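Local coordinates for multidrug resistance protein (Vibrio cholerae, PDB 1YC9) that probably serves as the trimeric outer membrane channel of a multidrug efflux system, letting drugs leave the cell, at residues S79-V85 / G97-T103; A272-V276 / A334-Y338. The protein carries 1 engineered substitution. All coordinates share one frame. Numbering follows the deposited sequence.

How the interactions relate
The two contacts belong to different parts of an outer membrane factor. Interaction 1 pairs two neighbouring strands near one end of the molecule, in the transmembrane beta-barrel. Interaction 2 packs two antiparallel helices of the long alpha-helical part. Their centres lie 50 Å apart, their nearest atoms about 37 Å, so they do not touch. They fall in the two successive outer membrane efflux protein repeats, interaction 1 first along the chain. Both touch the third subunit, and interaction 1 also pairs with the second. The side chain of Thr103 is about 11 Å from a bound octyl glucoside, and that of Tyr338 about 9 Å from a mercury ion.

Interaction 1 of 2, residues S79-V85 / G97-T103; sequences SATESKV and GWNDYGT
This is an antiparallel beta hairpin contact in the transmembrane barrel of an outer membrane factor. Strands 79-84 and 98-103 are extended, with axes 4.4 Å apart at closest approach and directions 150° apart. Three hydrogen-bonded pairs set the register. Ser79 N to Thr103 O is 3.0 Å and Thr103 N to Ser79 O is 2.9 Å. Thr81 N to Tyr101 O is 2.9 Å and Tyr101 N to Thr81 O is 2.8 Å. Ser83 and Asn99 bond N to O at 2.9 Å both ways. Ala80-Gly102 and Glu82-Asp100 are non-hydrogen-bonded pairs between them.

Ser79, Thr81, Ser83, Asn99, Tyr101 and Thr103 share one face. There Ser79 OG and Thr103 OG1, both chi1 p, hydrogen-bond at 2.6 Å. A water joins Ser79 OG (2.8 Å) to Thr81 OG1 (2.9 Å). On the other face, Lys84 CB sits over the Trp98 five-membered ring, 3.5 Å from its centroid, a CH-pi contact.

Strand 98-111 continues the sheet to strand 286-298, and Tyr101 meets Phe298 edge-to-face. Strand 73-84 pairs antiparallel with a strand of the second subunit, and Lys84 salt-bridges Asp309 of that subunit. The sheet thus crosses the interface, consistent with one beta-barrel shared by three subunits.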
ATOM      1  N   SER A  79      17.975 -47.470  11.685  1.00 14.89           N
ATOM      2  CA  SER A  79      18.457 -47.731  10.301  1.00 15.21           C
ATOM      3  C   SER A  79      18.738 -49.182  10.119  1.00 16.51           C
ATOM      4  O   SER A  79      19.008 -49.936  11.050  1.00 15.69           O
ATOM      5  CB  SER A  79      19.726 -46.882  10.046  1.00 15.18           C
ATOM      6  OG  SER A  79      20.818 -47.428  10.744  1.00 16.28           O
ATOM      7  N   ALA A  80      18.561 -49.671   8.874  1.00 15.55           N
ATOM      8  CA  ALA A  80      19.002 -50.989   8.517  1.00 14.71           C
ATOM      9  C   ALA A  80      19.636 -50.804   7.153  1.00 14.88           C
ATOM     10  O   ALA A  80      19.051 -50.144   6.322  1.00 16.22           O
ATOM     11  CB  ALA A  80      17.824 -51.985   8.385  1.00 16.58           C
ATOM     12  N   THR A  81      20.812 -51.343   7.006  1.00 14.50           N
ATOM     13  CA  THR A  81      21.655 -51.094   5.848  1.00 14.03           C
ATOM     14  C   THR A  81      22.289 -52.351   5.392  1.00 14.66           C
ATOM     15  O   THR A  81      22.855 -53.075   6.155  1.00 14.98           O
ATOM     16  CB  THR A  81      22.774 -50.097   6.266  1.00 15.13           C
ATOM     17  OG1 THR A  81      22.175 -48.929   6.815  1.00 15.24           O
ATOM     18  CG2 THR A  81      23.499 -49.548   5.045  1.00 17.16           C
ATOM     19  N   GLU A  82      22.276 -52.566   4.062  1.00 14.41           N
ATOM     20  CA  GLU A  82      23.092 -53.550   3.434  1.00 13.43           C
ATOM     21  C   GLU A  82      24.275 -52.792   2.819  1.00 13.67           C
ATOM     22  O   GLU A  82      24.083 -51.847   2.106  1.00 14.95           O
ATOM     23  CB  GLU A  82      22.358 -54.300   2.299  1.00 12.98           C
ATOM     24  CG  GLU A  82      23.051 -55.585   1.892  1.00 14.45           C
ATOM     25  CD  GLU A  82      22.857 -56.732   2.897  1.00 19.55           C
ATOM     26  OE1 GLU A  82      22.097 -56.557   3.822  1.00 20.53           O
ATOM     27  OE2 GLU A  82      23.505 -57.779   2.764  1.00 26.64           O
ATOM     28  N   SER A  83      25.457 -53.199   3.199  1.00 14.01           N
ATOM     29  CA  SER A  83      26.680 -52.439   2.900  1.00 14.81           C
ATOM     30  C   SER A  83      27.830 -53.363   2.550  1.00 12.86           C
ATOM     31  O   SER A  83      28.067 -54.392   3.185  1.00 13.38           O
ATOM     32  CB  SER A  83      27.026 -51.617   4.140  1.00 16.17           C
ATOM     33  OG  SER A  83      28.377 -51.192   4.152  1.00 20.88           O
ATOM     34  N   LYS A  84      28.615 -52.931   1.555  1.00 14.95           N
ATOM     35  CA  LYS A  84      29.841 -53.549   1.145  1.00 14.05           C
ATOM     36  C   LYS A  84      30.921 -52.486   1.354  1.00 14.47           C
ATOM     37  O   LYS A  84      30.751 -51.384   0.866  1.00 13.91           O
ATOM     38  CB  LYS A  84      29.862 -53.899  -0.309  1.00 15.77           C
ATOM     39  CG  LYS A  84      31.041 -54.748  -0.616  1.00 19.64           C
ATOM     40  CD  LYS A  84      31.868 -54.252  -1.667  1.00 22.45           C
ATOM     41  CE  LYS A  84      33.055 -55.227  -1.945  1.00 22.48           C
ATOM     42  NZ  LYS A  84      34.302 -54.443  -1.894  1.00 19.03           N
ATOM     43  N   VAL A  85      31.918 -52.827   2.133  1.00 14.39           N
ATOM     44  CA  VAL A  85      33.049 -51.907   2.426  1.00 17.04           C
ATOM     45  C   VAL A  85      34.131 -52.169   1.388  1.00 16.18           C
ATOM     46  O   VAL A  85      34.391 -53.324   0.983  1.00 15.36           O
ATOM     47  CB  VAL A  85      33.548 -52.176   3.856  1.00 17.99           C
ATOM     48  CG1 VAL A  85      34.770 -51.339   4.241  1.00 23.50           C
ATOM     49  CG2 VAL A  85      32.417 -51.875   4.815  1.00 20.10           C
ATOM     50  N   GLY A  97      32.279 -58.714   1.290  1.00 16.75           N
ATOM     51  CA  GLY A  97      30.987 -58.720   0.620  1.00 18.10           C
ATOM     52  C   GLY A  97      29.946 -57.801   1.234  1.00 17.01           C
ATOM     53  O   GLY A  97      30.254 -56.831   1.965  1.00 15.08           O
ATOM     54  N   TRP A  98      28.695 -58.099   0.919  1.00 14.64           N
ATOM     55  CA  TRP A  98      27.577 -57.259   1.289  1.00 14.62           C
ATOM     56  C   TRP A  98      27.036 -57.837   2.573  1.00 15.06           C
ATOM     57  O   TRP A  98      26.742 -59.056   2.632  1.00 15.29           O
ATOM     58  CB  TRP A  98      26.471 -57.207   0.214  1.00 13.35           C
ATOM     59  CG  TRP A  98      26.919 -56.361  -0.903  1.00 12.69           C
ATOM     60  CD1 TRP A  98      27.824 -56.724  -1.836  1.00 14.02           C
ATOM     61  CD2 TRP A  98      26.498 -55.069  -1.218  1.00 11.54           C
ATOM     62  NE1 TRP A  98      28.003 -55.699  -2.717  1.00 14.26           N
ATOM     63  CE2 TRP A  98      27.171 -54.681  -2.385  1.00 13.67           C
ATOM     64  CE3 TRP A  98      25.562 -54.194  -0.700  1.00 10.05           C
ATOM     65  CZ2 TRP A  98      27.029 -53.439  -2.926  1.00 12.68           C
ATOM     66  CZ3 TRP A  98      25.397 -52.963  -1.275  1.00 13.33           C
ATOM     67  CH2 TRP A  98      26.118 -52.611  -2.398  1.00 14.55           C
ATOM     68  N   ASN A  99      26.933 -57.002   3.597  1.00 14.99           N
ATOM     69  CA  ASN A  99      26.387 -57.431   4.895  1.00 14.79           C
ATOM     70  C   ASN A  99      25.334 -56.513   5.423  1.00 14.66           C
ATOM     71  O   ASN A  99      25.248 -55.422   5.039  1.00 13.74           O
ATOM     72  CB  ASN A  99      27.530 -57.598   5.888  1.00 15.14           C
ATOM     73  CG  ASN A  99      28.562 -58.601   5.411  1.00 17.61           C
ATOM     74  OD1 ASN A  99      29.608 -58.227   4.870  1.00 17.51           O
ATOM     75  ND2 ASN A  99      28.285 -59.888   5.617  1.00 10.95           N
ATOM     76  N   ASP A 100      24.451 -57.021   6.312  1.00 13.95           N
ATOM     77  CA  ASP A 100      23.414 -56.232   6.880  1.00 13.90           C
ATOM     78  C   ASP A 100      23.852 -55.674   8.281  1.00 14.55           C
ATOM     79  O   ASP A 100      24.538 -56.357   9.040  1.00 14.85           O
ATOM     80  CB  ASP A 100      22.134 -57.060   7.058  1.00 16.21           C
ATOM     81  CG  ASP A 100      22.319 -58.286   7.834  1.00 16.89           C
ATOM     82  OD1 ASP A 100      23.200 -59.131   7.527  1.00 16.59           O
ATOM     83  OD2 ASP A 100      21.500 -58.549   8.801  1.00 21.04           O
ATOM     84  N   TYR A 101      23.444 -54.447   8.503  1.00 14.59           N
ATOM     85  CA  TYR A 101      23.756 -53.691   9.743  1.00 15.94           C
ATOM     86  C   TYR A 101      22.507 -53.079  10.224  1.00 15.29           C
ATOM     87  O   TYR A 101      21.622 -52.686   9.447  1.00 17.01           O
ATOM     88  CB  TYR A 101      24.734 -52.600   9.404  1.00 14.65           C
ATOM     89  CG  TYR A 101      26.057 -53.094   8.925  1.00 14.63           C
ATOM     90  CD1 TYR A 101      26.277 -53.370   7.584  1.00 16.07           C
ATOM     91  CD2 TYR A 101      27.142 -53.167   9.769  1.00 15.93           C
ATOM     92  CE1 TYR A 101      27.480 -53.845   7.164  1.00 14.10           C
ATOM     93  CE2 TYR A 101      28.393 -53.588   9.346  1.00 16.79           C
ATOM     94  CZ  TYR A 101      28.571 -53.935   8.015  1.00 19.47           C
ATOM     95  OH  TYR A 101      29.827 -54.330   7.573  1.00 16.81           O
ATOM     96  N   GLY A 102      22.379 -52.857  11.543  1.00 14.17           N
ATOM     97  CA  GLY A 102      21.247 -52.132  11.986  1.00 13.91           C
ATOM     98  C   GLY A 102      21.669 -51.200  13.150  1.00 12.93           C
ATOM     99  O   GLY A 102      22.715 -51.451  13.801  1.00 13.71           O
ATOM    100  N   THR A 103      20.884 -50.171  13.312  1.00 14.12           N
ATOM    101  CA  THR A 103      21.030 -49.291  14.477  1.00 15.64           C
ATOM    102  C   THR A 103      19.686 -48.889  15.012  1.00 15.94           C
ATOM    103  O   THR A 103      18.640 -48.846  14.285  1.00 14.66           O
ATOM    104  CB  THR A 103      21.817 -48.022  14.145  1.00 15.17           C
ATOM    105  OG1 THR A 103      21.056 -47.120  13.317  1.00 18.36           O
ATOM    106  CG2 THR A 103      23.073 -48.268  13.436  1.00 18.11           C
TER
HETATM  107  O   HOH W   1      22.307 -49.474   9.611  1.00 14.80           O
HETATM  108  O   HOH W   2      30.018 -55.068   4.986  1.00 14.92           O
HETATM  109  O   HOH W   3      32.030 -55.517   3.222  1.00 14.27           O

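Interaction 2 of 2, residues A272-V276 / A334-Y338; sequences AAQQV and AEARY
Residues 272-276 and 334-338 are both alpha-helical and run antiparallel. Their directions differ by 162°, with a signed crossing angle of -162°, and the axes approach to 8.2 Å. Ala272 lies opposite Tyr338 (CA to CA 4.7 Å) and Val276 opposite Ala334 (CA to CA 5.1 Å). Small alanine side chains at both ends of this register permit the close spacing.

The direct contact is mainly apolar. Ala272 CB points toward the other helix and lies 3.6 Å from Tyr338 CA and 4.1 Å from Tyr338 CB. The Tyr338 side chain, chi1 t, reaches past Ala273, with Tyr338 CE2 3.7 Å from Ala273 CB. Val276, also chi1 t, brings CG2 to 3.8 Å from Tyr338 CB, 4.2 Å from Ala334 CB and 3.4 Å from Ala334 O. Ala334 CB in turn lies 3.8 Å from Gln275 O.

Polar links across the helices pass through water. One water donates to Ala272 O and to Ala334 O, both at 2.7 Å, and so joins the two backbones. A second accepts from Gln275 NE2 at 2.6 Å and from Arg337 NE at 2.9 Å. Gln275 (chi1 m, chi2 t) and Arg337 (chi1 t, chi2 p) thereby reach the same water. Arg337 NH1 also forms a salt bridge with Glu340.

The contact joins helix 260-281 to the long helix 326-391, antiparallel side-by-side packing as in the alpha-helical periplasmic barrel of outer membrane factors. Gln274 points away and packs against helix 117-183. Beyond helix 326-391 lies the third subunit, where Glu335 forms a salt bridge with Lys57 of that subunit.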
ATOM      1  N   ALA A 272      14.516  -5.901  17.893  1.00 19.97           N
ATOM      2  CA  ALA A 272      15.700  -5.538  17.064  1.00 19.24           C
ATOM      3  C   ALA A 272      16.977  -5.383  17.865  1.00 19.18           C
ATOM      4  O   ALA A 272      18.027  -5.816  17.419  1.00 19.11           O
ATOM      5  CB  ALA A 272      15.420  -4.282  16.215  1.00 19.97           C
ATOM      6  N   ALA A 273      16.913  -4.755  19.041  1.00 17.21           N
ATOM      7  CA  ALA A 273      18.034  -4.609  19.926  1.00 18.27           C
ATOM      8  C   ALA A 273      18.591  -5.969  20.312  1.00 18.38           C
ATOM      9  O   ALA A 273      19.783  -6.189  20.317  1.00 19.42           O
ATOM     10  CB  ALA A 273      17.609  -3.805  21.210  1.00 18.32           C
ATOM     11  N   GLN A 274      17.703  -6.900  20.648  1.00 19.44           N
ATOM     12  CA  GLN A 274      18.085  -8.261  21.016  1.00 19.02           C
ATOM     13  C   GLN A 274      18.778  -8.954  19.844  1.00 19.71           C
ATOM     14  O   GLN A 274      19.720  -9.728  20.050  1.00 18.19           O
ATOM     15  CB  GLN A 274      16.852  -9.095  21.391  1.00 18.43           C
ATOM     16  CG  GLN A 274      16.145  -8.703  22.750  1.00 19.93           C
ATOM     17  CD  GLN A 274      17.078  -8.716  23.939  1.00 21.27           C
ATOM     18  OE1 GLN A 274      17.054  -7.820  24.772  1.00 24.71           O
ATOM     19  NE2 GLN A 274      17.874  -9.733  24.033  1.00 19.66           N
ATOM     20  N   GLN A 275      18.274  -8.720  18.635  1.00 20.14           N
ATOM     21  CA  GLN A 275      18.869  -9.286  17.428  1.00 20.26           C
ATOM     22  C   GLN A 275      20.300  -8.753  17.171  1.00 19.64           C
ATOM     23  O   GLN A 275      21.127  -9.469  16.590  1.00 18.82           O
ATOM     24  CB  GLN A 275      17.947  -9.127  16.221  1.00 22.30           C
ATOM     25  CG  GLN A 275      16.660  -9.899  16.391  1.00 25.53           C
ATOM     26  CD  GLN A 275      15.551  -9.568  15.410  1.00 33.41           C
ATOM     27  OE1 GLN A 275      14.605 -10.358  15.284  1.00 40.39           O
ATOM     28  NE2 GLN A 275      15.607  -8.412  14.774  1.00 34.80           N
ATOM     29  N   VAL A 276      20.588  -7.539  17.608  1.00 20.10           N
ATOM     30  CA  VAL A 276      21.932  -6.998  17.562  1.00 19.43           C
ATOM     31  C   VAL A 276      22.770  -7.834  18.509  1.00 20.71           C
ATOM     32  O   VAL A 276      23.908  -8.209  18.192  1.00 19.93           O
ATOM     33  CB  VAL A 276      21.996  -5.473  17.901  1.00 20.50           C
ATOM     34  CG1 VAL A 276      23.410  -5.006  18.087  1.00 22.33           C
ATOM     35  CG2 VAL A 276      21.301  -4.666  16.855  1.00 18.94           C
ATOM     36  N   ALA A 334      21.997  -6.304  11.351  1.00 18.03           N
ATOM     37  CA  ALA A 334      21.203  -6.322  12.599  1.00 18.68           C
ATOM     38  C   ALA A 334      21.225  -4.888  13.180  1.00 18.79           C
ATOM     39  O   ALA A 334      20.208  -4.391  13.622  1.00 18.74           O
ATOM     40  CB  ALA A 334      21.771  -7.303  13.568  1.00 18.24           C
ATOM     41  N   GLU A 335      22.356  -4.198  13.147  1.00 18.98           N
ATOM     42  CA  GLU A 335      22.397  -2.818  13.653  1.00 20.38           C
ATOM     43  C   GLU A 335      21.470  -1.948  12.852  1.00 19.41           C
ATOM     44  O   GLU A 335      20.772  -1.150  13.409  1.00 20.51           O
ATOM     45  CB  GLU A 335      23.809  -2.195  13.622  1.00 19.39           C
ATOM     46  CG  GLU A 335      24.795  -2.850  14.552  1.00 22.38           C
ATOM     47  CD  GLU A 335      26.233  -2.413  14.312  1.00 27.19           C
ATOM     48  OE1 GLU A 335      27.132  -2.861  15.087  1.00 29.17           O
ATOM     49  OE2 GLU A 335      26.468  -1.637  13.325  1.00 29.87           O
ATOM     50  N   ALA A 336      21.475  -2.104  11.532  1.00 18.86           N
ATOM     51  CA  ALA A 336      20.619  -1.369  10.638  1.00 18.67           C
ATOM     52  C   ALA A 336      19.129  -1.612  10.947  1.00 19.03           C
ATOM     53  O   ALA A 336      18.333  -0.687  10.936  1.00 17.84           O
ATOM     54  CB  ALA A 336      20.894  -1.741   9.260  1.00 19.50           C
ATOM     55  N   ARG A 337      18.779  -2.850  11.202  1.00 18.80           N
ATOM     56  CA  ARG A 337      17.397  -3.158  11.540  1.00 19.95           C
ATOM     57  C   ARG A 337      17.028  -2.463  12.859  1.00 19.67           C
ATOM     58  O   ARG A 337      15.915  -1.922  12.953  1.00 20.61           O
ATOM     59  CB  ARG A 337      17.158  -4.673  11.614  1.00 20.48           C
ATOM     60  CG  ARG A 337      15.823  -5.051  12.204  1.00 21.82           C
ATOM     61  CD  ARG A 337      14.589  -4.495  11.462  1.00 25.56           C
ATOM     62  NE  ARG A 337      13.376  -4.650  12.274  1.00 25.52           N
ATOM     63  CZ  ARG A 337      12.359  -3.763  12.370  1.00 27.00           C
ATOM     64  NH1 ARG A 337      12.300  -2.655  11.622  1.00 23.81           N
ATOM     65  NH2 ARG A 337      11.304  -4.067  13.156  1.00 22.72           N
ATOM     66  N   TYR A 338      17.927  -2.459  13.843  1.00 19.55           N
ATOM     67  CA  TYR A 338      17.667  -1.733  15.102  1.00 20.49           C
ATOM     68  C   TYR A 338      17.434  -0.262  14.879  1.00 21.56           C
ATOM     69  O   TYR A 338      16.505   0.339  15.412  1.00 20.34           O
ATOM     70  CB  TYR A 338      18.782  -1.933  16.096  1.00 21.10           C
ATOM     71  CG  TYR A 338      18.610  -1.133  17.332  1.00 22.62           C
ATOM     72  CD1 TYR A 338      19.466  -0.108  17.628  1.00 25.76           C
ATOM     73  CD2 TYR A 338      17.551  -1.395  18.213  1.00 24.62           C
ATOM     74  CE1 TYR A 338      19.314   0.647  18.747  1.00 29.60           C
ATOM     75  CE2 TYR A 338      17.380  -0.622  19.334  1.00 25.18           C
ATOM     76  CZ  TYR A 338      18.265   0.387  19.610  1.00 30.85           C
ATOM     77  OH  TYR A 338      18.114   1.163  20.740  1.00 32.67           O
TER
HETATM   78  O   HOH W   4      18.307  -6.007  14.699  1.00 19.52           O
HETATM   79  O   HOH W   5      13.506  -7.156  13.786  1.00 30.68           O